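Local structure of arginase (Medicago truncatula, 6VSS) at residues I268-L273 and L326-L331; G280-E285 and E312-R317. The protein hydrolyses L-arginine to urea and L-ornithine, and agmatine to urea and putrescine, with two manganese ions in each subunit. One frame throughout, in Å; residues are numbered along the deposited sequence.

Interaction 1 (I268-L273 and L326-L331); sequences IDVDSL and LVAAKL. With MN (manganese (II) ion), chain I; MN (manganese (II) ion), chain J.
Residues 268-273, a strand end and the 3-10 turn after it, pass residues 326-331 of helix 323-339 with no hydrogen bond between the two segments, the backbones coming closest at Val270 and Ala328, whose CA atoms are 6.8 Å apart. Methyl groups make the whole junction. Leu331 contributes one branch to two partners: its CD1 lies 4.0 Å from Ile268 CG2, where the two chains cross obliquely, and 4.1 Å from Leu273 CD1, where they meet tip to tip. Leu273 CD1 also meets Val327 CG1 end-on at 3.5 Å, the tightest point of the packing; this Val327 branch is anti to its backbone N (chi1 162°), which places it against Leu273. Val270 rests more loosely, through CG2, against the methyl of Ala328. Phe291 and Ile294 of helix 291-300 add to the same apolar layer.

The metal ligands lie on the far side of 268-273. The CB of Asp269 points away from the helix, and the OD2 of this residue bridges the two manganese ions, at 2.1 Å from the one that Asp271 also chelates with both carboxylate oxygens. Its other oxygen, OD1, accepts from Asp271 N at 2.8 Å from above the carboxylate plane, closing an Asx turn. Within the turn, Asp269 O accepts from Ser272 N and from Ser272 OG, the latter 2.7 Å away and nearly along the C=O axis. His160, Asp184, His186 and Asp188 supply the remaining protein ligands.

One short segment thus carries hydrocarbon on one side and metal ligands on the other, its turn stiffened by its own hydrogen bonds. Water 1 bridges both ions, whose combined charge would probably lower its pKa, consistent with the metal-bound nucleophile of arginases.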
ATOM      1  N   ILE B 268       7.071  -9.332  25.894  1.00 23.59           N
ATOM      2  CA  ILE B 268       6.767  -9.761  24.494  1.00 23.64           C
ATOM      3  C   ILE B 268       7.316  -8.720  23.504  1.00 23.63           C
ATOM      4  O   ILE B 268       6.728  -7.582  23.402  1.00 22.66           O
ATOM      5  CB  ILE B 268       5.269 -10.020  24.316  1.00 24.18           C
ATOM      6  CG1 ILE B 268       4.707 -10.779  25.535  1.00 24.71           C
ATOM      7  CG2 ILE B 268       5.054 -10.722  22.971  1.00 24.90           C
ATOM      8  CD1 ILE B 268       3.294 -11.270  25.428  1.00 24.76           C
ATOM      9  N   ASP B 269       8.386  -9.077  22.775  1.00 23.51           N
ATOM     10  CA  ASP B 269       8.817  -8.277  21.600  1.00 24.21           C
ATOM     11  C   ASP B 269       8.010  -8.752  20.371  1.00 24.13           C
ATOM     12  O   ASP B 269       8.004  -9.931  20.080  1.00 24.33           O
ATOM     13  CB  ASP B 269      10.335  -8.310  21.490  1.00 25.48           C
ATOM     14  CG  ASP B 269      10.908  -7.498  20.335  1.00 26.13           C
ATOM     15  OD1 ASP B 269      10.134  -7.277  19.367  1.00 25.46           O
ATOM     16  OD2 ASP B 269      12.133  -7.251  20.346  1.00 30.28           O
ATOM     17  N   VAL B 270       7.211  -7.856  19.777  1.00 23.66           N
ATOM     18  CA  VAL B 270       6.322  -8.155  18.610  1.00 23.60           C
ATOM     19  C   VAL B 270       7.167  -8.779  17.483  1.00 22.88           C
ATOM     20  O   VAL B 270       6.602  -9.590  16.740  1.00 22.36           O
ATOM     21  CB  VAL B 270       5.581  -6.898  18.120  1.00 24.46           C
ATOM     22  CG1 VAL B 270       4.695  -7.201  16.896  1.00 24.98           C
ATOM     23  CG2 VAL B 270       4.735  -6.301  19.233  1.00 24.43           C
ATOM     24  N   ASP B 271       8.465  -8.447  17.384  1.00 22.24           N
ATOM     25  CA  ASP B 271       9.339  -9.016  16.313  1.00 23.15           C
ATOM     26  C   ASP B 271       9.682 -10.467  16.609  1.00 22.35           C
ATOM     27  O   ASP B 271      10.169 -11.058  15.642  1.00 23.67           O
ATOM     28  CB  ASP B 271      10.600  -8.239  15.938  1.00 23.54           C
ATOM     29  CG  ASP B 271      11.727  -8.233  16.944  1.00 23.73           C
ATOM     30  OD1 ASP B 271      11.778  -9.044  17.842  1.00 26.33           O
ATOM     31  OD2 ASP B 271      12.501  -7.341  16.835  1.00 27.10           O
ATOM     32  N   SER B 272       9.268 -11.055  17.740  1.00 21.64           N
ATOM     33  CA  SER B 272       9.243 -12.524  17.935  1.00 21.76           C
ATOM     34  C   SER B 272       8.398 -13.190  16.843  1.00 21.76           C
ATOM     35  O   SER B 272       8.759 -14.275  16.375  1.00 20.72           O
ATOM     36  CB  SER B 272       8.768 -12.943  19.296  1.00 22.71           C
ATOM     37  OG  SER B 272       7.430 -12.549  19.555  1.00 22.87           O
ATOM     38  N   LEU B 273       7.343 -12.535  16.405  1.00 21.79           N
ATOM     39  CA  LEU B 273       6.421 -13.121  15.403  1.00 22.88           C
ATOM     40  C   LEU B 273       7.005 -12.968  14.017  1.00 23.87           C
ATOM     41  O   LEU B 273       7.755 -11.988  13.756  1.00 24.02           O
ATOM     42  CB  LEU B 273       5.087 -12.400  15.459  1.00 22.86           C
ATOM     43  CG  LEU B 273       4.272 -12.645  16.721  1.00 23.39           C
ATOM     44  CD1 LEU B 273       3.186 -11.588  16.868  1.00 23.37           C
ATOM     45  CD2 LEU B 273       3.664 -14.026  16.677  1.00 23.57           C
ATOM     46  N   LEU B 326      -3.518  -4.545  15.839  1.00 22.49           N
ATOM     47  CA  LEU B 326      -4.443  -5.618  16.289  1.00 23.80           C
ATOM     48  C   LEU B 326      -3.635  -6.770  16.892  1.00 22.61           C
ATOM     49  O   LEU B 326      -4.026  -7.255  17.965  1.00 21.20           O
ATOM     50  CB  LEU B 326      -5.265  -6.094  15.088  1.00 26.45           C
ATOM     51  CG  LEU B 326      -6.508  -5.264  14.785  1.00 30.07           C
ATOM     52  CD1 LEU B 326      -7.271  -5.835  13.601  1.00 32.97           C
ATOM     53  CD2 LEU B 326      -7.406  -5.179  16.008  1.00 31.81           C
ATOM     54  N   VAL B 327      -2.538  -7.170  16.238  1.00 21.12           N
ATOM     55  CA  VAL B 327      -1.692  -8.233  16.794  1.00 20.88           C
ATOM     56  C   VAL B 327      -1.176  -7.800  18.203  1.00 20.81           C
ATOM     57  O   VAL B 327      -1.236  -8.566  19.198  1.00 20.62           O
ATOM     58  CB  VAL B 327      -0.582  -8.555  15.769  1.00 20.48           C
ATOM     59  CG1 VAL B 327       0.560  -9.295  16.397  1.00 20.29           C
ATOM     60  CG2 VAL B 327      -1.108  -9.290  14.521  1.00 20.29           C
ATOM     61  N   ALA B 328      -0.580  -6.657  18.312  1.00 20.41           N
ATOM     62  CA  ALA B 328      -0.068  -6.154  19.611  1.00 20.75           C
ATOM     63  C   ALA B 328      -1.227  -6.092  20.647  1.00 21.31           C
ATOM     64  O   ALA B 328      -1.029  -6.482  21.788  1.00 21.14           O
ATOM     65  CB  ALA B 328       0.567  -4.817  19.331  1.00 20.34           C
ATOM     66  N   ALA B 329      -2.408  -5.619  20.242  1.00 22.01           N
ATOM     67  CA  ALA B 329      -3.593  -5.441  21.114  1.00 22.44           C
ATOM     68  C   ALA B 329      -4.052  -6.808  21.640  1.00 23.56           C
ATOM     69  O   ALA B 329      -4.213  -6.951  22.859  1.00 23.63           O
ATOM     70  CB  ALA B 329      -4.676  -4.735  20.364  1.00 22.17           C
ATOM     71  N   LYS B 330      -4.059  -7.835  20.778  1.00 24.99           N
ATOM     72  CA  LYS B 330      -4.390  -9.213  21.185  1.00 25.84           C
ATOM     73  C   LYS B 330      -3.320  -9.805  22.112  1.00 25.49           C
ATOM     74  O   LYS B 330      -3.690 -10.492  23.043  1.00 24.72           O
ATOM     75  CB  LYS B 330      -4.611 -10.107  19.976  1.00 26.78           C
ATOM     76  CG  LYS B 330      -5.141 -11.468  20.403  1.00 27.44           C
ATOM     77  CD  LYS B 330      -5.913 -12.243  19.346  1.00 28.34           C
ATOM     78  CE  LYS B 330      -6.400 -13.577  19.903  1.00 29.88           C
ATOM     79  NZ  LYS B 330      -7.371 -14.228  18.997  1.00 31.29           N
ATOM     80  N   LEU B 331      -2.033  -9.586  21.856  1.00 25.59           N
ATOM     81  CA  LEU B 331      -0.967  -9.954  22.839  1.00 25.76           C
ATOM     82  C   LEU B 331      -1.246  -9.273  24.180  1.00 25.47           C
ATOM     83  O   LEU B 331      -1.136  -9.954  25.199  1.00 26.14           O
ATOM     84  CB  LEU B 331       0.443  -9.654  22.314  1.00 25.30           C
ATOM     85  CG  LEU B 331       0.797 -10.373  21.004  1.00 25.62           C
ATOM     86  CD1 LEU B 331       2.075  -9.805  20.428  1.00 25.70           C
ATOM     87  CD2 LEU B 331       0.925 -11.872  21.225  1.00 25.55           C
TER
HETATM   88 MN    MN I 401      13.458  -7.831  18.795  1.00 29.23          MN
HETATM   89 MN    MN J 402      13.825  -7.106  21.810  1.00 34.73          MN
HETATM   90  O   HOH W   1      15.018  -7.139  20.127  1.00 29.70           O

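Interaction 2 (G280-E285 and E312-R317); sequences GVSHHE and EYNPQR
Arg317 meets His284 tip to tip, its NH2 lying over one face of the imidazole, 2.9 Å from CE1, with the guanidinium and ring planes 36° apart. The arginine chain bends at chi2 and chi3, and this turns the side of the guanidinium formed by NE and NH2 toward a single acceptor, Val281 O, at 2.9 Å from NE and 3.0 Å from NH2. Both bonds lie almost in the guanidinium plane, so the grip fixes its rotation. The imidazole is held separately, through NE2, by Pro279 O. An alanine in place of Arg317 removes both of these donors to Val281 O and the group over the His284 face, and would probably loosen the hold of 312-317 on the 280-285 loop.

Both segments are loops that follow neighbouring strands of the parallel sheet, on the rim where the alpha/beta arginase fold builds its active site. Asn314 joins them twice: its backbone N gives a nearly straight bond (172°) to Gly280 O, and its ND2, with CG anti to the backbone N, reaches Ser282 OG at 3.0 Å near its amide plane. Ser282 OG also bonds to His78 O. The Tyr313 ring sets its edge against Gly280 O, so close that a CB on Gly280 would clash with CE1.

Glu312, inferred to bind substrate, reaches the opposing loop through water: water 2, 2.6 Å from OE2, accepts from Ser282 N, while OE1 is bonded to His160 N and His200 ND1. Beside it, His283 presents its ring edge to OE2 and bonds through ND1 to Ser96 O of a neighbouring subunit, in the L-ornithine site.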
ATOM      1  N   GLY B 280       4.554  -4.685  11.201  1.00 21.11           N
ATOM      2  CA  GLY B 280       4.730  -3.403  11.885  1.00 21.63           C
ATOM      3  C   GLY B 280       5.804  -3.491  12.945  1.00 21.23           C
ATOM      4  O   GLY B 280       5.455  -3.382  14.091  1.00 21.23           O
ATOM      5  N   VAL B 281       7.064  -3.743  12.571  1.00 21.64           N
ATOM      6  CA  VAL B 281       8.218  -3.747  13.527  1.00 22.31           C
ATOM      7  C   VAL B 281       9.411  -3.086  12.842  1.00 23.15           C
ATOM      8  O   VAL B 281       9.429  -3.086  11.599  1.00 23.67           O
ATOM      9  CB  VAL B 281       8.588  -5.184  13.965  1.00 22.17           C
ATOM     10  CG1 VAL B 281       7.453  -5.843  14.737  1.00 23.18           C
ATOM     11  CG2 VAL B 281       8.990  -6.079  12.814  1.00 22.12           C
ATOM     12  N   SER B 282      10.409  -2.640  13.591  1.00 23.67           N
ATOM     13  CA  SER B 282      11.678  -2.105  13.045  1.00 25.69           C
ATOM     14  C   SER B 282      12.565  -3.214  12.425  1.00 25.81           C
ATOM     15  O   SER B 282      13.168  -2.949  11.375  1.00 27.25           O
ATOM     16  CB  SER B 282      12.419  -1.319  14.134  1.00 27.29           C
ATOM     17  OG  SER B 282      11.672  -0.160  14.509  1.00 29.21           O
ATOM     18  N   HIS B 283      12.630  -4.414  12.988  1.00 24.89           N
ATOM     19  CA  HIS B 283      13.616  -5.436  12.570  1.00 25.70           C
ATOM     20  C   HIS B 283      12.853  -6.625  12.021  1.00 25.01           C
ATOM     21  O   HIS B 283      12.580  -7.508  12.782  1.00 25.68           O
ATOM     22  CB  HIS B 283      14.498  -5.827  13.772  1.00 26.90           C
ATOM     23  CG  HIS B 283      15.239  -4.656  14.286  1.00 29.23           C
ATOM     24  ND1 HIS B 283      16.462  -4.278  13.759  1.00 32.14           N
ATOM     25  CD2 HIS B 283      14.903  -3.720  15.202  1.00 32.22           C
ATOM     26  CE1 HIS B 283      16.877  -3.172  14.364  1.00 34.19           C
ATOM     27  NE2 HIS B 283      15.931  -2.795  15.250  1.00 34.05           N
ATOM     28  N   HIS B 284      12.557  -6.661  10.741  1.00 25.70           N
ATOM     29  CA  HIS B 284      11.987  -7.873  10.104  1.00 26.59           C
ATOM     30  C   HIS B 284      13.002  -9.048  10.208  1.00 27.14           C
ATOM     31  O   HIS B 284      14.135  -8.876   9.782  1.00 26.39           O
ATOM     32  CB  HIS B 284      11.581  -7.579   8.675  1.00 26.55           C
ATOM     33  CG  HIS B 284      10.414  -6.695   8.550  1.00 28.71           C
ATOM     34  ND1 HIS B 284      10.306  -5.768   7.536  1.00 30.97           N
ATOM     35  CD2 HIS B 284       9.291  -6.572   9.271  1.00 29.64           C
ATOM     36  CE1 HIS B 284       9.215  -5.067   7.692  1.00 30.11           C
ATOM     37  NE2 HIS B 284       8.552  -5.564   8.719  1.00 29.00           N
ATOM     38  N   GLU B 285      12.637 -10.205  10.779  1.00 27.38           N
ATOM     39  CA  GLU B 285      13.541 -11.398  10.807  1.00 27.08           C
ATOM     40  C   GLU B 285      12.739 -12.603  10.337  1.00 24.97           C
ATOM     41  O   GLU B 285      12.045 -13.217  11.132  1.00 24.20           O
ATOM     42  CB  GLU B 285      14.088 -11.669  12.220  1.00 28.79           C
ATOM     43  CG  GLU B 285      14.843 -10.508  12.829  1.00 30.84           C
ATOM     44  CD  GLU B 285      16.231 -10.258  12.264  1.00 33.65           C
ATOM     45  OE1 GLU B 285      16.726 -11.157  11.535  1.00 35.04           O
ATOM     46  OE2 GLU B 285      16.817  -9.141  12.553  1.00 33.94           O
ATOM     47  N   GLU B 312       8.040  -2.856  20.734  1.00 21.91           N
ATOM     48  CA  GLU B 312       8.628  -2.844  19.398  1.00 22.30           C
ATOM     49  C   GLU B 312       7.490  -2.933  18.351  1.00 22.37           C
ATOM     50  O   GLU B 312       7.824  -2.980  17.155  1.00 22.21           O
ATOM     51  CB  GLU B 312       9.634  -3.999  19.238  1.00 22.78           C
ATOM     52  CG  GLU B 312      10.953  -3.837  19.992  1.00 23.31           C
ATOM     53  CD  GLU B 312      11.995  -2.866  19.474  1.00 24.17           C
ATOM     54  OE1 GLU B 312      12.841  -2.407  20.311  1.00 25.24           O
ATOM     55  OE2 GLU B 312      11.943  -2.509  18.288  1.00 24.98           O
ATOM     56  N   TYR B 313       6.199  -2.764  18.708  1.00 22.28           N
ATOM     57  CA  TYR B 313       5.193  -2.418  17.670  1.00 22.28           C
ATOM     58  C   TYR B 313       5.615  -1.044  17.093  1.00 22.64           C
ATOM     59  O   TYR B 313       5.818  -0.109  17.868  1.00 22.18           O
ATOM     60  CB  TYR B 313       3.738  -2.379  18.152  1.00 22.26           C
ATOM     61  CG  TYR B 313       2.798  -1.811  17.120  1.00 21.99           C
ATOM     62  CD1 TYR B 313       2.869  -2.201  15.792  1.00 22.18           C
ATOM     63  CD2 TYR B 313       1.822  -0.874  17.449  1.00 22.38           C
ATOM     64  CE1 TYR B 313       1.995  -1.690  14.836  1.00 22.22           C
ATOM     65  CE2 TYR B 313       0.980  -0.317  16.493  1.00 22.18           C
ATOM     66  CZ  TYR B 313       1.040  -0.752  15.187  1.00 22.68           C
ATOM     67  OH  TYR B 313       0.156  -0.259  14.241  1.00 23.22           O
ATOM     68  N   ASN B 314       5.736  -0.955  15.759  1.00 22.97           N
ATOM     69  CA  ASN B 314       6.111   0.274  15.013  1.00 23.10           C
ATOM     70  C   ASN B 314       4.983   0.569  14.035  1.00 22.97           C
ATOM     71  O   ASN B 314       4.943   0.054  12.918  1.00 22.88           O
ATOM     72  CB  ASN B 314       7.468   0.030  14.333  1.00 23.25           C
ATOM     73  CG  ASN B 314       8.014   1.283  13.674  1.00 23.65           C
ATOM     74  OD1 ASN B 314       7.243   2.199  13.393  1.00 23.60           O
ATOM     75  ND2 ASN B 314       9.330   1.322  13.442  1.00 23.52           N
ATOM     76  N   PRO B 315       4.053   1.471  14.379  1.00 23.36           N
ATOM     77  CA  PRO B 315       2.953   1.798  13.487  1.00 24.06           C
ATOM     78  C   PRO B 315       3.368   2.462  12.166  1.00 25.02           C
ATOM     79  O   PRO B 315       2.670   2.344  11.214  1.00 25.15           O
ATOM     80  CB  PRO B 315       2.070   2.766  14.297  1.00 23.99           C
ATOM     81  CG  PRO B 315       2.818   3.109  15.540  1.00 23.64           C
ATOM     82  CD  PRO B 315       4.013   2.199  15.650  1.00 23.33           C
ATOM     83  N   GLN B 316       4.533   3.088  12.113  1.00 27.20           N
ATOM     84  CA  GLN B 316       5.092   3.644  10.849  1.00 28.30           C
ATOM     85  C   GLN B 316       5.487   2.522   9.904  1.00 27.32           C
ATOM     86  O   GLN B 316       5.730   2.869   8.803  1.00 27.48           O
ATOM     87  CB  GLN B 316       6.366   4.463  11.049  1.00 29.60           C
ATOM     88  CG  GLN B 316       6.085   5.746  11.794  1.00 31.82           C
ATOM     89  CD  GLN B 316       7.253   6.688  11.932  1.00 33.01           C
ATOM     90  OE1 GLN B 316       8.026   6.581  12.868  1.00 34.23           O
ATOM     91  NE2 GLN B 316       7.314   7.702  11.076  1.00 36.32           N
ATOM     92  N   ARG B 317       5.620   1.283  10.346  1.00 26.25           N
ATOM     93  CA  ARG B 317       6.013   0.211   9.400  1.00 27.76           C
ATOM     94  C   ARG B 317       4.877  -0.801   9.246  1.00 27.06           C
ATOM     95  O   ARG B 317       5.100  -1.830   8.639  1.00 26.89           O
ATOM     96  CB  ARG B 317       7.333  -0.421   9.825  1.00 30.11           C
ATOM     97  CG  ARG B 317       8.422   0.611  10.057  1.00 32.58           C
ATOM     98  CD  ARG B 317       9.789   0.324   9.519  1.00 35.48           C
ATOM     99  NE  ARG B 317      10.080  -1.074   9.649  1.00 39.64           N
ATOM    100  CZ  ARG B 317      10.696  -1.791   8.739  1.00 39.92           C
ATOM    101  NH1 ARG B 317      11.120  -1.237   7.620  1.00 39.33           N
ATOM    102  NH2 ARG B 317      10.908  -3.064   8.961  1.00 44.04           N
TER
HETATM  103  O   HOH W   2      10.234  -1.774  16.417  1.00 35.90           O
HETATM  104  O   HOH W   3      11.763  -4.711  15.877  1.00 25.44           O

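The four segments follow one another as 268-273, 280-285, 312-317 and 326-331, so that interaction 2 is enclosed in sequence by interaction 1, with helix 291-300 and strand 305-311 between its halves. The adjacent parallel strands 264-269 and 305-311 lead into 268-273 and 312-317 at the same end of the sheet. The centres of the two contacts are about 10 Å apart, and they touch directly: Val270 CG1 lies 3.8 Å from Val281 CG1, and Asp269 OD1 lies 3.3 Å from Glu312 CB. Interaction 1 therefore ties the metal-bearing strand end to the C-terminal helix, while interaction 2 shapes the loops next to the manganese pair.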